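Local coordinates for putative regulatory protein SCO4313 (Streptomyces coelicolor, PDB 2OI8) that probably binds cis-regulatory DNA as a dimeric TetR-family transcription factor, at residues A[97-111]-A[180-192]. Numbering follows the deposited sequence.
Sequences RAWALDDPQRYFLIF and WSRLHGVLSLELA
With CG of Tyr107 swung anti to its own nitrogen (chi1 178°) and CG of His184 anti to its carbonyl carbon, phenol and imidazole meet rim to rim between helix 104-111 and the helix of 180-191. Tyr107 OH lies 3.0 Å from His184 ND1 in a hydrogen bond whose proton either group could supply. The tyrosine is a knob in a hole made by His184, Leu187, Ser188 and Leu191: CB of Ser188 reaches the ring's edge, while Leu191 CD1 sits over one face in a CH-pi contact, 4.0 Å from the ring centroid. A leucine in place of Tyr107 would probably leave His184 ND1 without this partner and the hole around the phenol poorly filled. His184 CE1 lies over a face of the Phe111 ring, 3.3 Å from Phe111 CZ, and Trp180 CZ2 meets that ring at its rim, completing a buried aromatic cluster. Leu191 is the reciprocal knob, seated among Ala100, Pro104, Tyr107 and Phe108; its CB meets Phe108 CZ at 3.4 Å, and CD2 touches Leu101 CD2 and Pro104 CG.

Farther along, the extended Arg97 chain runs past Leu187 CD2 to a salt bridge with Glu190, where NH2 bonds OE1 at 2.9 Å. That oxygen lies in the guanidinium plane but is approached from above the carboxylate plane, and it also bonds Ser202, which probably helps hold the carboxylate in place. Across the dimer, Phe111 packs on Leu189 of the second subunit. Helix 97-102 runs alongside the 180-191 helix at 24°, whereas 104-111 turns across it at 121°. Together the three helices pack as part of the all-helical C-terminal domain of a TetR-family regulator.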
loop_
_atom_site.group_PDB
_atom_site.type_symbol
_atom_site.label_atom_id
_atom_site.label_comp_id
_atom_site.label_asym_id
_atom_site.label_seq_id
_atom_site.Cartn_x
_atom_site.Cartn_y
_atom_site.Cartn_z
ATOM N N ARG A 97 -10.291 -7.922 -6.636
ATOM C CA ARG A 97 -9.980 -8.571 -5.357
ATOM C C ARG A 97 -9.176 -9.830 -5.594
ATOM O O ARG A 97 -8.133 -10.044 -4.954
ATOM C CB ARG A 97 -11.253 -8.895 -4.557
ATOM C CG ARG A 97 -10.983 -9.449 -3.140
ATOM C CD ARG A 97 -12.181 -9.356 -2.194
ATOM N NE ARG A 97 -11.873 -10.013 -0.925
ATOM C CZ ARG A 97 -11.256 -9.410 0.100
ATOM N NH1 ARG A 97 -10.917 -8.137 0.003
ATOM N NH2 ARG A 97 -10.970 -10.059 1.231
ATOM N N ALA A 98 -9.649 -10.634 -6.536
ATOM C CA ALA A 98 -9.052 -11.943 -6.838
ATOM C C ALA A 98 -7.690 -11.797 -7.494
ATOM O O ALA A 98 -6.749 -12.520 -7.158
ATOM C CB ALA A 98 -9.993 -12.765 -7.718
ATOM N N TRP A 99 -7.593 -10.854 -8.427
ATOM C CA TRP A 99 -6.314 -10.517 -9.032
ATOM C C TRP A 99 -5.318 -10.107 -7.925
ATOM O O TRP A 99 -4.164 -10.578 -7.900
ATOM C CB TRP A 99 -6.470 -9.406 -10.077
ATOM C CG TRP A 99 -5.153 -8.994 -10.650
ATOM C CD1 TRP A 99 -4.516 -9.547 -11.716
ATOM C CD2 TRP A 99 -4.290 -7.946 -10.171
ATOM N NE1 TRP A 99 -3.311 -8.921 -11.938
ATOM C CE2 TRP A 99 -3.145 -7.935 -11.001
ATOM C CE3 TRP A 99 -4.367 -7.031 -9.117
ATOM C CZ2 TRP A 99 -2.098 -7.041 -10.816
ATOM C CZ3 TRP A 99 -3.327 -6.142 -8.935
ATOM C CH2 TRP A 99 -2.208 -6.152 -9.784
ATOM N N ALA A 100 -5.757 -9.232 -7.020
ATOM C CA ALA A 100 -4.936 -8.835 -5.881
ATOM C C ALA A 100 -4.570 -10.043 -5.024
ATOM O O ALA A 100 -3.398 -10.284 -4.722
ATOM C CB ALA A 100 -5.659 -7.775 -5.030
ATOM N N LEU A 101 -5.566 -10.809 -4.626
ATOM C CA LEU A 101 -5.289 -11.896 -3.703
ATOM C C LEU A 101 -4.600 -13.047 -4.412
ATOM O O LEU A 101 -3.940 -13.863 -3.782
ATOM C CB LEU A 101 -6.555 -12.358 -2.962
ATOM C CG LEU A 101 -7.222 -11.303 -2.068
ATOM C CD1 LEU A 101 -8.515 -11.833 -1.483
ATOM C CD2 LEU A 101 -6.297 -10.802 -0.943
ATOM N N ASP A 102 -4.725 -13.112 -5.727
ATOM C CA ASP A 102 -4.136 -14.246 -6.438
ATOM C C ASP A 102 -2.612 -14.171 -6.383
ATOM O O ASP A 102 -1.960 -15.191 -6.446
ATOM C CB ASP A 102 -4.655 -14.364 -7.874
ATOM C CG ASP A 102 -3.985 -15.500 -8.654
ATOM O OD1 ASP A 102 -4.044 -16.687 -8.243
ATOM O OD2 ASP A 102 -3.400 -15.194 -9.709
ATOM N N ASP A 103 -2.057 -12.968 -6.238
ATOM C CA ASP A 103 -0.598 -12.764 -6.295
ATOM C C ASP A 103 -0.198 -11.473 -5.587
ATOM O O ASP A 103 0.027 -10.444 -6.238
ATOM C CB ASP A 103 -0.119 -12.746 -7.747
ATOM C CG ASP A 103 1.389 -12.782 -7.871
ATOM O OD1 ASP A 103 2.117 -12.504 -6.898
ATOM O OD2 ASP A 103 1.877 -13.082 -8.964
ATOM N N PRO A 104 -0.089 -11.519 -4.248
ATOM C CA PRO A 104 0.235 -10.313 -3.490
ATOM C C PRO A 104 1.538 -9.636 -3.921
ATOM O O PRO A 104 1.629 -8.377 -3.889
ATOM C CB PRO A 104 0.365 -10.827 -2.048
ATOM C CG PRO A 104 -0.538 -12.046 -2.000
ATOM C CD PRO A 104 -0.243 -12.685 -3.358
ATOM N N GLN A 105 2.527 -10.437 -4.325
ATOM C CA GLN A 105 3.822 -9.895 -4.707
ATOM C C GLN A 105 3.662 -9.041 -5.936
ATOM O O GLN A 105 4.254 -7.958 -6.023
ATOM C CB GLN A 105 4.858 -10.990 -4.963
ATOM C CG GLN A 105 5.293 -11.716 -3.732
ATOM C CD GLN A 105 5.751 -10.773 -2.632
ATOM O OE1 GLN A 105 6.627 -9.904 -2.827
ATOM N NE2 GLN A 105 5.155 -10.933 -1.458
ATOM N N ARG A 106 2.838 -9.512 -6.871
ATOM C CA ARG A 106 2.552 -8.732 -8.058
ATOM C C ARG A 106 1.803 -7.433 -7.703
ATOM O O ARG A 106 2.113 -6.370 -8.242
ATOM C CB ARG A 106 1.761 -9.578 -9.032
ATOM C CG ARG A 106 1.514 -8.962 -10.388
ATOM C CD ARG A 106 0.660 -9.910 -11.226
ATOM N NE ARG A 106 -0.539 -10.338 -10.497
ATOM C CZ ARG A 106 -1.363 -11.298 -10.908
ATOM N NH1 ARG A 106 -1.123 -11.931 -12.048
ATOM N NH2 ARG A 106 -2.432 -11.621 -10.189
ATOM N N TYR A 107 0.844 -7.509 -6.778
ATOM C CA TYR A 107 0.087 -6.342 -6.348
ATOM C C TYR A 107 1.044 -5.268 -5.821
ATOM O O TYR A 107 0.943 -4.083 -6.184
ATOM C CB TYR A 107 -0.946 -6.747 -5.265
ATOM C CG TYR A 107 -1.764 -5.585 -4.693
ATOM C CD1 TYR A 107 -1.310 -4.886 -3.573
ATOM C CD2 TYR A 107 -3.001 -5.197 -5.269
ATOM C CE1 TYR A 107 -2.045 -3.801 -3.026
ATOM C CE2 TYR A 107 -3.763 -4.112 -4.724
ATOM C CZ TYR A 107 -3.264 -3.425 -3.616
ATOM O OH TYR A 107 -3.961 -2.363 -3.053
ATOM N N PHE A 108 1.989 -5.696 -4.991
ATOM C CA PHE A 108 2.859 -4.760 -4.302
ATOM C C PHE A 108 3.956 -4.173 -5.157
ATOM O O PHE A 108 4.463 -3.105 -4.850
ATOM C CB PHE A 108 3.459 -5.395 -3.064
ATOM C CG PHE A 108 2.494 -5.481 -1.902
ATOM C CD1 PHE A 108 1.815 -4.337 -1.459
ATOM C CD2 PHE A 108 2.294 -6.697 -1.226
ATOM C CE1 PHE A 108 0.917 -4.410 -0.344
ATOM C CE2 PHE A 108 1.429 -6.781 -0.121
ATOM C CZ PHE A 108 0.734 -5.642 0.321
ATOM N N LEU A 109 4.316 -4.855 -6.237
ATOM C CA LEU A 109 5.266 -4.278 -7.166
ATOM C C LEU A 109 4.648 -2.991 -7.792
ATOM O O LEU A 109 5.342 -2.007 -8.020
ATOM C CB LEU A 109 5.673 -5.334 -8.205
ATOM C CG LEU A 109 6.816 -4.978 -9.171
ATOM C CD1 LEU A 109 8.231 -5.006 -8.531
ATOM C CD2 LEU A 109 6.758 -5.865 -10.394
ATOM N N ILE A 110 3.339 -2.992 -8.039
ATOM C CA ILE A 110 2.643 -1.782 -8.497
ATOM C C ILE A 110 2.253 -0.880 -7.308
ATOM O O ILE A 110 2.550 0.309 -7.301
ATOM C CB ILE A 110 1.298 -2.112 -9.267
ATOM C CG1 ILE A 110 1.541 -2.991 -10.483
ATOM C CG2 ILE A 110 0.535 -0.797 -9.632
ATOM C CD1 ILE A 110 2.827 -2.554 -11.160
ATOM N N PHE A 111 1.546 -1.445 -6.324
ATOM C CA PHE A 111 0.846 -0.623 -5.337
ATOM C C PHE A 111 1.553 -0.453 -4.002
ATOM O O PHE A 111 1.072 0.259 -3.139
ATOM C CB PHE A 111 -0.589 -1.123 -5.150
ATOM C CG PHE A 111 -1.424 -1.036 -6.411
ATOM C CD1 PHE A 111 -1.955 0.186 -6.835
ATOM C CD2 PHE A 111 -1.659 -2.167 -7.194
ATOM C CE1 PHE A 111 -2.750 0.282 -8.021
ATOM C CE2 PHE A 111 -2.441 -2.089 -8.378
ATOM C CZ PHE A 111 -2.982 -0.858 -8.791
ATOM N N TRP A 180 -11.386 3.101 -7.177
ATOM C CA TRP A 180 -9.979 2.748 -7.188
ATOM C C TRP A 180 -9.371 2.855 -5.778
ATOM O O TRP A 180 -8.773 1.907 -5.270
ATOM C CB TRP A 180 -9.258 3.688 -8.148
ATOM C CG TRP A 180 -7.942 3.227 -8.642
ATOM C CD1 TRP A 180 -6.764 3.906 -8.572
ATOM C CD2 TRP A 180 -7.662 2.002 -9.306
ATOM N NE1 TRP A 180 -5.762 3.176 -9.144
ATOM C CE2 TRP A 180 -6.282 1.997 -9.602
ATOM C CE3 TRP A 180 -8.439 0.898 -9.680
ATOM C CZ2 TRP A 180 -5.654 0.932 -10.273
ATOM C CZ3 TRP A 180 -7.806 -0.178 -10.346
ATOM C CH2 TRP A 180 -6.428 -0.144 -10.629
ATOM N N SER A 181 -9.552 3.999 -5.133
ATOM C CA SER A 181 -8.824 4.251 -3.906
ATOM C C SER A 181 -9.465 3.515 -2.760
ATOM O O SER A 181 -8.766 2.919 -1.971
ATOM C CB SER A 181 -8.754 5.738 -3.624
ATOM O OG SER A 181 -10.062 6.195 -3.384
ATOM N N ARG A 182 -10.786 3.541 -2.670
ATOM C CA ARG A 182 -11.490 2.815 -1.610
ATOM C C ARG A 182 -11.183 1.296 -1.545
ATOM O O ARG A 182 -10.928 0.754 -0.456
ATOM C CB ARG A 182 -13.004 3.061 -1.683
ATOM C CG ARG A 182 -13.372 4.450 -1.247
ATOM C CD ARG A 182 -14.866 4.696 -1.177
ATOM N NE ARG A 182 -15.145 6.136 -1.113
ATOM C CZ ARG A 182 -16.365 6.682 -1.148
ATOM N NH1 ARG A 182 -17.445 5.923 -1.240
ATOM N NH2 ARG A 182 -16.504 7.998 -1.093
ATOM N N LEU A 183 -11.198 0.628 -2.697
ATOM C CA LEU A 183 -10.947 -0.827 -2.766
ATOM C C LEU A 183 -9.475 -1.248 -2.606
ATOM O O LEU A 183 -9.167 -2.355 -2.111
ATOM C CB LEU A 183 -11.533 -1.385 -4.074
ATOM C CG LEU A 183 -13.046 -1.157 -4.188
ATOM C CD1 LEU A 183 -13.544 -1.735 -5.474
ATOM C CD2 LEU A 183 -13.822 -1.731 -3.005
ATOM N N HIS A 184 -8.572 -0.374 -3.055
ATOM C CA HIS A 184 -7.142 -0.551 -2.805
ATOM C C HIS A 184 -6.805 -0.350 -1.339
ATOM O O HIS A 184 -5.923 -1.031 -0.814
ATOM C CB HIS A 184 -6.312 0.348 -3.700
ATOM C CG HIS A 184 -6.201 -0.169 -5.098
ATOM N ND1 HIS A 184 -5.415 -1.254 -5.425
ATOM C CD2 HIS A 184 -6.798 0.227 -6.249
ATOM C CE1 HIS A 184 -5.533 -1.507 -6.719
ATOM N NE2 HIS A 184 -6.356 -0.614 -7.245
ATOM N N GLY A 185 -7.543 0.558 -0.688
ATOM C CA GLY A 185 -7.409 0.828 0.741
ATOM C C GLY A 185 -7.608 -0.462 1.486
ATOM O O GLY A 185 -6.779 -0.833 2.300
ATOM N N VAL A 186 -8.683 -1.185 1.183
ATOM C CA VAL A 186 -8.879 -2.460 1.872
ATOM C C VAL A 186 -7.984 -3.597 1.356
ATOM O O VAL A 186 -7.438 -4.338 2.146
ATOM C CB VAL A 186 -10.364 -2.843 2.066
ATOM C CG1 VAL A 186 -11.278 -1.838 1.429
ATOM C CG2 VAL A 186 -10.654 -4.281 1.627
ATOM N N LEU A 187 -7.762 -3.679 0.054
ATOM C CA LEU A 187 -6.890 -4.718 -0.464
ATOM C C LEU A 187 -5.476 -4.636 0.074
ATOM O O LEU A 187 -4.904 -5.646 0.499
ATOM C CB LEU A 187 -6.883 -4.729 -2.004
ATOM C CG LEU A 187 -8.189 -5.216 -2.628
ATOM C CD1 LEU A 187 -8.127 -5.082 -4.141
ATOM C CD2 LEU A 187 -8.503 -6.656 -2.189
ATOM N N SER A 188 -4.897 -3.450 0.075
ATOM C CA SER A 188 -3.517 -3.384 0.513
ATOM C C SER A 188 -3.402 -3.406 2.022
ATOM O O SER A 188 -2.420 -3.898 2.561
ATOM C CB SER A 188 -2.812 -2.199 -0.102
ATOM O OG SER A 188 -3.613 -1.071 0.057
ATOM N N LEU A 189 -4.423 -2.932 2.724
ATOM C CA LEU A 189 -4.426 -3.096 4.183
ATOM C C LEU A 189 -4.507 -4.534 4.556
ATOM O O LEU A 189 -3.818 -4.945 5.464
ATOM C CB LEU A 189 -5.540 -2.315 4.883
ATOM C CG LEU A 189 -5.327 -0.803 5.000
ATOM C CD1 LEU A 189 -6.542 -0.212 5.681
ATOM C CD2 LEU A 189 -4.057 -0.470 5.794
ATOM N N GLU A 190 -5.326 -5.321 3.860
ATOM C CA GLU A 190 -5.352 -6.757 4.168
ATOM C C GLU A 190 -4.084 -7.484 3.750
ATOM O O GLU A 190 -3.487 -8.182 4.576
ATOM C CB GLU A 190 -6.636 -7.482 3.735
ATOM C CG GLU A 190 -7.062 -7.406 2.299
ATOM C CD GLU A 190 -8.571 -7.712 2.137
ATOM O OE1 GLU A 190 -9.110 -8.585 2.870
ATOM O OE2 GLU A 190 -9.227 -7.078 1.271
ATOM N N LEU A 191 -3.641 -7.264 2.509
ATOM C CA LEU A 191 -2.351 -7.789 2.007
ATOM C C LEU A 191 -1.103 -7.314 2.784
ATOM O O LEU A 191 -0.084 -8.008 2.814
ATOM C CB LEU A 191 -2.194 -7.453 0.521
ATOM C CG LEU A 191 -3.145 -8.192 -0.442
ATOM C CD1 LEU A 191 -2.841 -7.845 -1.920
ATOM C CD2 LEU A 191 -3.008 -9.698 -0.240
ATOM N N ALA A 192 -1.171 -6.126 3.389
ATOM C CA ALA A 192 -0.081 -5.601 4.204
ATOM C C ALA A 192 -0.119 -6.161 5.624
ATOM O O ALA A 192 0.697 -5.786 6.442
ATOM C CB ALA A 192 -0.136 -4.055 4.235
#